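Long-range contacts in molybdenum ABC transporter, periplasmic molybdenum-binding protein (Vibrio cholerae, PDB 4RXL), which binds tungstate and probably serves as the periplasmic molybdate- and tungstate-binding component of an ABC-type importer: residues A82-V87 against I169-D174; G127-Q132 against Q190-I195. All coordinates share one frame; numbering follows the deposited sequence. Where two conformers were deposited one is given.

Interaction 1 of 2, residues A82-V87 against I169-D174. With WO4 (tungstate(VI)ion), chain B.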
ATOM      1  N   ALA A  82       7.100  -8.680  -0.729  1.00 18.95           N
ATOM      2  CA  ALA A  82       7.653  -7.491  -1.356  1.00 17.20           C
ATOM      3  C   ALA A  82       7.844  -6.394  -0.316  1.00 18.47           C
ATOM      4  O   ALA A  82       7.303  -6.467   0.787  1.00 17.63           O
ATOM      5  CB  ALA A  82       6.681  -7.010  -2.424  1.00 21.02           C
ATOM      6  N   ALA A  83       8.577  -5.354  -0.703  1.00 19.42           N
ATOM      7  CA  ALA A  83       8.729  -4.165   0.120  1.00 18.89           C
ATOM      8  C   ALA A  83       8.454  -2.922  -0.701  1.00 18.07           C
ATOM      9  O   ALA A  83       8.290  -2.978  -1.922  1.00 17.85           O
ATOM     10  CB  ALA A  83      10.127  -4.111   0.713  1.00 17.68           C
ATOM     11  N   ASN A  84       8.359  -1.787  -0.016  1.00 16.13           N
ATOM     12  CA  ASN A  84       8.067  -0.529  -0.698  1.00 17.22           C
ATOM     13  C   ASN A  84       8.776   0.588   0.034  1.00 18.34           C
ATOM     14  O   ASN A  84       9.431   0.357   1.048  1.00 17.98           O
ATOM     15  CB  ASN A  84       6.548  -0.297  -0.775  1.00 16.55           C
ATOM     16  CG  ASN A  84       6.088   0.338  -2.082  1.00 14.96           C
ATOM     17  OD1 ASN A  84       6.818   1.116  -2.722  1.00 16.49           O
ATOM     18  ND2 ASN A  84       4.843   0.070  -2.447  1.00 13.06           N
ATOM     19  N   SER A  85       8.664   1.803  -0.514  1.00 17.45           N
ATOM     20  CA  SER A  85       9.079   2.999   0.180  1.00 17.69           C
ATOM     21  C   SER A  85       7.945   3.995   0.106  1.00 15.02           C
ATOM     22  O   SER A  85       6.969   3.831  -0.642  1.00 14.69           O
ATOM     23  CB  SER A  85      10.373   3.546  -0.381  1.00 21.95           C
ATOM     24  OG  SER A  85      10.191   3.998  -1.695  1.00 24.92           O
ATOM     25  N   LEU A  86       8.066   5.051   0.899  1.00 15.53           N
ATOM     26  CA  LEU A  86       7.028   6.069   1.060  1.00 16.15           C
ATOM     27  C   LEU A  86       7.514   7.410   0.484  1.00 16.59           C
ATOM     28  O   LEU A  86       8.673   7.808   0.694  1.00 17.45           O
ATOM     29  CB  LEU A  86       6.724   6.235   2.545  1.00 16.47           C
ATOM     30  CG  LEU A  86       5.369   6.804   2.966  1.00 16.57           C
ATOM     31  CD1 LEU A  86       4.290   5.769   2.759  1.00 17.48           C
ATOM     32  CD2 LEU A  86       5.423   7.219   4.421  1.00 21.92           C
ATOM     33  N   VAL A  87       6.619   8.075  -0.249  1.00 15.77           N
ATOM     34  CA  VAL A  87       6.939   9.321  -0.913  1.00 15.93           C
ATOM     35  C   VAL A  87       5.893  10.403  -0.701  1.00 17.09           C
ATOM     36  O   VAL A  87       4.733  10.149  -0.361  1.00 17.33           O
ATOM     37  CB  VAL A  87       7.167   9.111  -2.422  1.00 20.85           C
ATOM     38  CG1 VAL A  87       8.339   8.155  -2.638  1.00 18.06           C
ATOM     39  CG2 VAL A  87       5.921   8.584  -3.112  1.00 19.87           C
ATOM     40  N   ILE A 169       0.733  11.718   0.546  1.00 17.77           N
ATOM     41  CA  ILE A 169       1.705  10.708   0.934  1.00 16.38           C
ATOM     42  C   ILE A 169       1.218   9.337   0.457  1.00 16.77           C
ATOM     43  O   ILE A 169       0.199   8.846   0.881  1.00 16.33           O
ATOM     44  CB  ILE A 169       2.004  10.726   2.444  1.00 16.73           C
ATOM     45  CG1 ILE A 169       2.634  12.057   2.833  1.00 18.51           C
ATOM     46  CG2 ILE A 169       2.958   9.581   2.796  1.00 14.68           C
ATOM     47  CD1 ILE A 169       2.689  12.286   4.328  1.00 20.26           C
ATOM     48  N   VAL A 170       1.987   8.731  -0.442  1.00 14.70           N
ATOM     49  CA  VAL A 170       1.652   7.480  -1.044  1.00 14.55           C
ATOM     50  C   VAL A 170       2.911   6.615  -1.101  1.00 14.27           C
ATOM     51  O   VAL A 170       3.994   7.030  -0.660  1.00 15.10           O
ATOM     52  CB  VAL A 170       1.014   7.637  -2.445  1.00 15.56           C
ATOM     53  CG1 VAL A 170      -0.278   8.433  -2.387  1.00 18.64           C
ATOM     54  CG2 VAL A 170       1.997   8.263  -3.412  1.00 19.68           C
ATOM     55  N   TYR A 171       2.788   5.412  -1.662  1.00 13.54           N
ATOM     56  CA  TYR A 171       3.976   4.620  -1.920  1.00 14.37           C
ATOM     57  C   TYR A 171       4.658   5.014  -3.211  1.00 13.14           C
ATOM     58  O   TYR A 171       4.052   5.577  -4.128  1.00 17.23           O
ATOM     59  CB  TYR A 171       3.657   3.136  -1.940  1.00 13.57           C
ATOM     60  CG  TYR A 171       2.928   2.642  -0.723  1.00 12.78           C
ATOM     61  CD1 TYR A 171       3.625   2.420   0.451  1.00 13.35           C
ATOM     62  CD2 TYR A 171       1.575   2.327  -0.751  1.00 12.92           C
ATOM     63  CE1 TYR A 171       2.970   1.926   1.589  1.00 15.06           C
ATOM     64  CE2 TYR A 171       0.927   1.814   0.362  1.00 11.90           C
ATOM     65  CZ  TYR A 171       1.640   1.602   1.516  1.00 12.59           C
ATOM     66  OH  TYR A 171       1.029   1.185   2.648  1.00 14.39           O
ATOM     67  N   LYS A 172       5.949   4.717  -3.281  1.00 15.40           N
ATOM     68  CA  LYS A 172       6.765   4.898  -4.471  1.00 17.01           C
ATOM     69  C   LYS A 172       6.097   4.250  -5.675  1.00 20.14           C
ATOM     70  O   LYS A 172       6.031   4.848  -6.745  1.00 20.02           O
ATOM     71  CB  LYS A 172       8.166   4.316  -4.243  1.00 19.62           C
ATOM     72  CG  LYS A 172       9.068   4.240  -5.463  1.00 32.48           C
ATOM     73  CD  LYS A 172       9.564   5.589  -5.906  1.00 45.11           C
ATOM     74  CE  LYS A 172      10.665   5.428  -6.946  1.00 46.64           C
ATOM     75  NZ  LYS A 172      11.821   4.626  -6.435  1.00 47.60           N
ATOM     76  N   THR A 173       5.556   3.053  -5.489  1.00 17.92           N
ATOM     77  CA  THR A 173       4.914   2.320  -6.596  1.00 16.90           C
ATOM     78  C   THR A 173       3.661   3.016  -7.091  1.00 18.88           C
ATOM     79  O   THR A 173       3.329   2.923  -8.270  1.00 20.11           O
ATOM     80  CB  THR A 173       4.588   0.883  -6.191  1.00 14.75           C
ATOM     81  OG1 THR A 173       3.800   0.937  -5.011  1.00 17.39           O
ATOM     82  CG2 THR A 173       5.847   0.067  -5.951  1.00 20.81           C
ATOM     83  N   ASP A 174       2.957   3.745  -6.222  1.00 18.04           N
ATOM     84  CA  ASP A 174       1.740   4.453  -6.647  1.00 18.82           C
ATOM     85  C   ASP A 174       2.144   5.637  -7.530  1.00 23.21           C
ATOM     86  O   ASP A 174       1.577   5.862  -8.599  1.00 22.55           O
ATOM     87  CB  ASP A 174       0.941   4.963  -5.450  1.00 20.50           C
ATOM     88  CG  ASP A 174       0.506   3.873  -4.506  1.00 23.11           C
ATOM     89  OD1 ASP A 174      -0.035   2.833  -4.950  1.00 22.54           O
ATOM     90  OD2 ASP A 174       0.694   4.078  -3.307  1.00 17.55           O
TER
HETATM   91  W   WO4 B 301      -2.931   0.271   1.416  1.00 14.46           W
HETATM   92  O1  WO4 B 301      -4.403   1.492   0.792  1.00 15.60           O
HETATM   93  O2  WO4 B 301      -1.524   1.146   2.616  1.00 18.95           O
HETATM   94  O3  WO4 B 301      -3.764  -1.300   2.450  1.00 14.10           O
HETATM   95  O4  WO4 B 301      -1.902  -0.461  -0.217  1.00 13.75           O
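Y171 reaches past N84 and S85 to a bound tungstate. Its CB lies 3.3 Å from N84 ND2 and near S85 O; CG still meets N84 ND2. With CG anti to the carbonyl carbon (chi1 -53°), the ring crosses the N84 side chain at about a right angle, ND2 lying obliquely to it, the amide and ring planes 17° apart. Y171 CD1 brings one ring edge to S85 O and touches L86 CD1 obliquely at 4.1 Å; CE2 and CZ approach tungstate O2, and OH closes the reach by donating to O2 at 2.6 Å. The N84 amide is pinned at both ends: ND2 donates in its own plane to T173 OG1 (2.9 Å) and also bonds Y197 OH, while OD1 accepts from S85 N. V87 and V170 form an antiparallel hydrogen-bonded pair, V87 N to V170 O at 2.9 Å and V170 N to V87 O at 3.1 Å, and K172 N, at the start of helix 172-177, donates to S85 O (3.0 Å) just beyond the ladder. Y171 is the N-cap of that helix, its own N-H bonded to D174 OD2, and D174 forms a salt bridge with R154. L86 CG packs on I169 CG2 at 3.7 Å, the two side chains crossing at an oblique angle. Strand 168-171 thus runs antiparallel to strand 78-91, with Y171 packed among strand 195-201, helix 125-137 and V153 of helix 153-161.

Interaction 2 of 2, residues G127-Q132 against Q190-I195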
ATOM      1  N   GLY A 127      -1.564   5.202   5.621  1.00 17.84           N
ATOM      2  CA  GLY A 127      -1.809   6.255   6.624  1.00 15.86           C
ATOM      3  C   GLY A 127      -0.954   6.097   7.880  1.00 14.88           C
ATOM      4  O   GLY A 127      -0.478   7.093   8.430  1.00 18.54           O
ATOM      5  N   MET A 128      -0.830   4.870   8.383  1.00 17.59           N
ATOM      6  CA  MET A 128       0.004   4.594   9.555  1.00 17.70           C
ATOM      7  C   MET A 128       1.471   4.953   9.288  1.00 18.47           C
ATOM      8  O   MET A 128       2.122   5.606  10.138  1.00 17.97           O
ATOM      9  CB  MET A 128      -0.088   3.134   9.981  1.00 18.22           C
ATOM     10  CG  MET A 128      -1.477   2.678  10.440  1.00 18.39           C
ATOM     11  SD  MET A 128      -1.723   0.865  10.661  1.00 23.17           S
ATOM     12  CE  MET A 128      -0.501   0.492  11.903  1.00 29.72           C
ATOM     13  N   TYR A 129       1.978   4.567   8.111  1.00 16.41           N
ATOM     14  CA  TYR A 129       3.362   4.917   7.755  1.00 15.59           C
ATOM     15  C   TYR A 129       3.504   6.429   7.584  1.00 13.84           C
ATOM     16  O   TYR A 129       4.494   6.988   8.009  1.00 19.78           O
ATOM     17  CB  TYR A 129       3.789   4.246   6.448  1.00 16.33           C
ATOM     18  CG  TYR A 129       3.819   2.730   6.424  1.00 15.02           C
ATOM     19  CD1 TYR A 129       4.622   1.981   7.291  1.00 19.66           C
ATOM     20  CD2 TYR A 129       3.108   2.046   5.450  1.00 14.03           C
ATOM     21  CE1 TYR A 129       4.676   0.588   7.201  1.00 16.54           C
ATOM     22  CE2 TYR A 129       3.148   0.657   5.360  1.00 14.93           C
ATOM     23  CZ  TYR A 129       3.910  -0.067   6.253  1.00 15.65           C
ATOM     24  OH  TYR A 129       3.938  -1.452   6.119  1.00 17.38           O
ATOM     25  N   ALA A 130       2.532   7.074   6.967  1.00 16.61           N
ATOM     26  CA  ALA A 130       2.519   8.546   6.887  1.00 19.13           C
ATOM     27  C   ALA A 130       2.589   9.234   8.237  1.00 19.63           C
ATOM     28  O   ALA A 130       3.402  10.163   8.456  1.00 20.37           O
ATOM     29  CB  ALA A 130       1.308   9.021   6.117  1.00 19.83           C
ATOM     30  N   LYS A 131       1.763   8.782   9.168  1.00 19.24           N
ATOM     31  CA  LYS A 131       1.752   9.376  10.488  1.00 21.36           C
ATOM     32  C   LYS A 131       3.098   9.204  11.172  1.00 22.38           C
ATOM     33  O   LYS A 131       3.614  10.165  11.756  1.00 23.63           O
ATOM     34  CB  LYS A 131       0.650   8.752  11.330  1.00 21.59           C
ATOM     35  CG  LYS A 131       0.535   9.405  12.691  1.00 23.64           C
ATOM     36  CD  LYS A 131      -0.611   8.837  13.502  1.00 25.69           C
ATOM     37  CE  LYS A 131      -0.506   9.302  14.929  1.00 27.58           C
ATOM     38  NZ  LYS A 131      -1.677   8.857  15.719  1.00 38.30           N
ATOM     39  N   GLN A 132       3.669   8.000  11.081  1.00 19.40           N
ATOM     40  CA  GLN A 132       5.031   7.743  11.613  1.00 19.68           C
ATOM     41  C   GLN A 132       6.044   8.740  11.054  1.00 20.00           C
ATOM     42  O   GLN A 132       6.824   9.332  11.810  1.00 21.68           O
ATOM     43  CB  GLN A 132       5.477   6.318  11.322  1.00 20.13           C
ATOM     44  CG  GLN A 132       4.752   5.222  12.098  1.00 20.08           C
ATOM     45  CD  GLN A 132       5.048   3.791  11.616  1.00 29.78           C
ATOM     46  OE1 GLN A 132       5.791   3.556  10.670  1.00 26.48           O
ATOM     47  NE2 GLN A 132       4.427   2.828  12.262  1.00 39.60           N
ATOM     48  N   GLN A 190      14.544   5.752   8.281  0.50 21.20           N
ATOM     49  CA  GLN A 190      14.438   5.960   9.722  0.50 21.50           C
ATOM     50  C   GLN A 190      13.081   6.509  10.139  0.50 22.26           C
ATOM     51  O   GLN A 190      12.716   6.457  11.316  0.50 26.64           O
ATOM     52  CB  GLN A 190      15.533   6.935  10.167  0.50 21.85           C
ATOM     53  CG  GLN A 190      16.923   6.334  10.170  0.50 22.52           C
ATOM     54  CD  GLN A 190      17.478   6.135   8.776  0.50 22.49           C
ATOM     55  OE1 GLN A 190      17.243   6.949   7.890  0.50 24.27           O
ATOM     56  NE2 GLN A 190      18.210   5.053   8.578  0.50 18.78           N
ATOM     57  N   SER A 191      12.338   7.041   9.181  1.00 21.03           N
ATOM     58  CA  SER A 191      11.103   7.795   9.492  1.00 20.38           C
ATOM     59  C   SER A 191       9.847   6.980   9.742  1.00 19.63           C
ATOM     60  O   SER A 191       8.858   7.500  10.269  1.00 21.00           O
ATOM     61  CB  SER A 191      10.856   8.833   8.414  1.00 27.25           C
ATOM     62  OG  SER A 191      10.326   8.231   7.281  1.00 23.61           O
ATOM     63  N   HIS A 192       9.855   5.712   9.365  1.00 19.01           N
ATOM     64  CA  HIS A 192       8.691   4.836   9.558  1.00 18.74           C
ATOM     65  C   HIS A 192       9.153   3.380   9.610  1.00 22.24           C
ATOM     66  O   HIS A 192      10.294   3.083   9.258  1.00 20.32           O
ATOM     67  CB  HIS A 192       7.645   5.038   8.439  1.00 18.66           C
ATOM     68  CG  HIS A 192       8.192   4.840   7.055  1.00 19.43           C
ATOM     69  ND1 HIS A 192       8.369   3.590   6.500  1.00 22.57           N
ATOM     70  CD2 HIS A 192       8.682   5.723   6.149  1.00 19.98           C
ATOM     71  CE1 HIS A 192       8.898   3.711   5.298  1.00 18.27           C
ATOM     72  NE2 HIS A 192       9.089   4.994   5.052  1.00 18.46           N
ATOM     73  N   GLN A 193       8.266   2.488  10.016  1.00 20.28           N
ATOM     74  CA  GLN A 193       8.562   1.086   9.975  1.00 18.91           C
ATOM     75  C   GLN A 193       8.765   0.633   8.537  1.00 18.08           C
ATOM     76  O   GLN A 193       8.099   1.077   7.638  1.00 18.46           O
ATOM     77  CB  GLN A 193       7.429   0.292  10.605  1.00 25.20           C
ATOM     78  CG  GLN A 193       7.454   0.279  12.127  1.00 46.58           C
ATOM     79  CD  GLN A 193       8.631  -0.498  12.698  1.00 47.50           C
ATOM     80  OE1 GLN A 193       9.554   0.068  13.268  1.00 47.14           O
ATOM     81  NE2 GLN A 193       8.613  -1.795  12.502  1.00 82.57           N
ATOM     82  N   PRO A 194       9.707  -0.263   8.329  1.00 20.69           N
ATOM     83  CA  PRO A 194       9.910  -0.801   6.984  1.00 20.12           C
ATOM     84  C   PRO A 194       8.611  -1.336   6.379  1.00 18.62           C
ATOM     85  O   PRO A 194       7.885  -2.095   7.016  1.00 19.85           O
ATOM     86  CB  PRO A 194      10.932  -1.916   7.198  1.00 22.22           C
ATOM     87  CG  PRO A 194      11.646  -1.564   8.459  1.00 24.98           C
ATOM     88  CD  PRO A 194      10.656  -0.826   9.309  1.00 21.78           C
ATOM     89  N   ILE A 195       8.307  -0.915   5.156  1.00 17.88           N
ATOM     90  CA  ILE A 195       7.089  -1.322   4.467  1.00 13.78           C
ATOM     91  C   ILE A 195       7.265  -2.689   3.832  1.00 17.50           C
ATOM     92  O   ILE A 195       8.151  -2.888   3.015  1.00 17.78           O
ATOM     93  CB  ILE A 195       6.720  -0.318   3.392  1.00 16.10           C
ATOM     94  CG1 ILE A 195       6.546   1.051   4.032  1.00 16.40           C
ATOM     95  CG2 ILE A 195       5.464  -0.762   2.648  1.00 16.78           C
ATOM     96  CD1 ILE A 195       6.680   2.197   3.049  1.00 17.44           C
TER
HETATM   97  O   HOH W   1       4.981  -3.446   7.775  1.00 32.45           O
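Helix 125-137, whose first turn supplies the A126 N-H to tungstate, presses Y129 and Q132 against the loop that leads into strand 195-201. CG1 of I195 stands over the centre of one face of the Y129 ring in a CH-pi contact, 3.5 Å from the ring centroid and only 8° off the normal. Q193 O and H192 ND1 approach the same ring obliquely. At the tip, Y129 OH accepts from a water at 2.8 Å, lying in the ring plane, and is also hydrogen-bonded to A59 O; a longer bond of 3.3 Å from that water to P194 O bridges ring and loop. One turn further along the helix, Q132 extends its chain beyond CG to place OE1 2.8 Å from Q193 N, in a nearly straight bond (168°) tilted from the carbonyl plane. OE1 also rests 3.3 Å from H192 CB. H192 ND1 donates to Q193 O at 2.8 Å, which restrains the rotation of the imidazole, so both polar atoms of the Q193 backbone are engaged. L86 of strand 78-91 packs against Y129, H192 and I195 alike, and Y171 at the end of strand 168-171 touches both Y129 and I195.

The segments alternate along the chain, 82-87, 127-132, 169-174, then 190-195, so the two contacts cross in sequence; their centres lie 10 Å apart. They touch directly: N84 N and I195 O, 3.2 Å apart, probably form a hydrogen bond where strands 78-91 and 195-201 run antiparallel in the mixed sheet, and Y171 OH lies 3.5 Å from Y129 CE2. Interaction 1 belongs to that sheet and reaches the ion itself. Interaction 2, further from the chain centre, brings helix 125-137 up to the loop before strand 195-201. The Y129 side chain, about 5 Å from tungstate at the nearest atoms, probably holds a second-shell position next to Y171, which binds the ion, and the sheet and helix meet at the anion pocket.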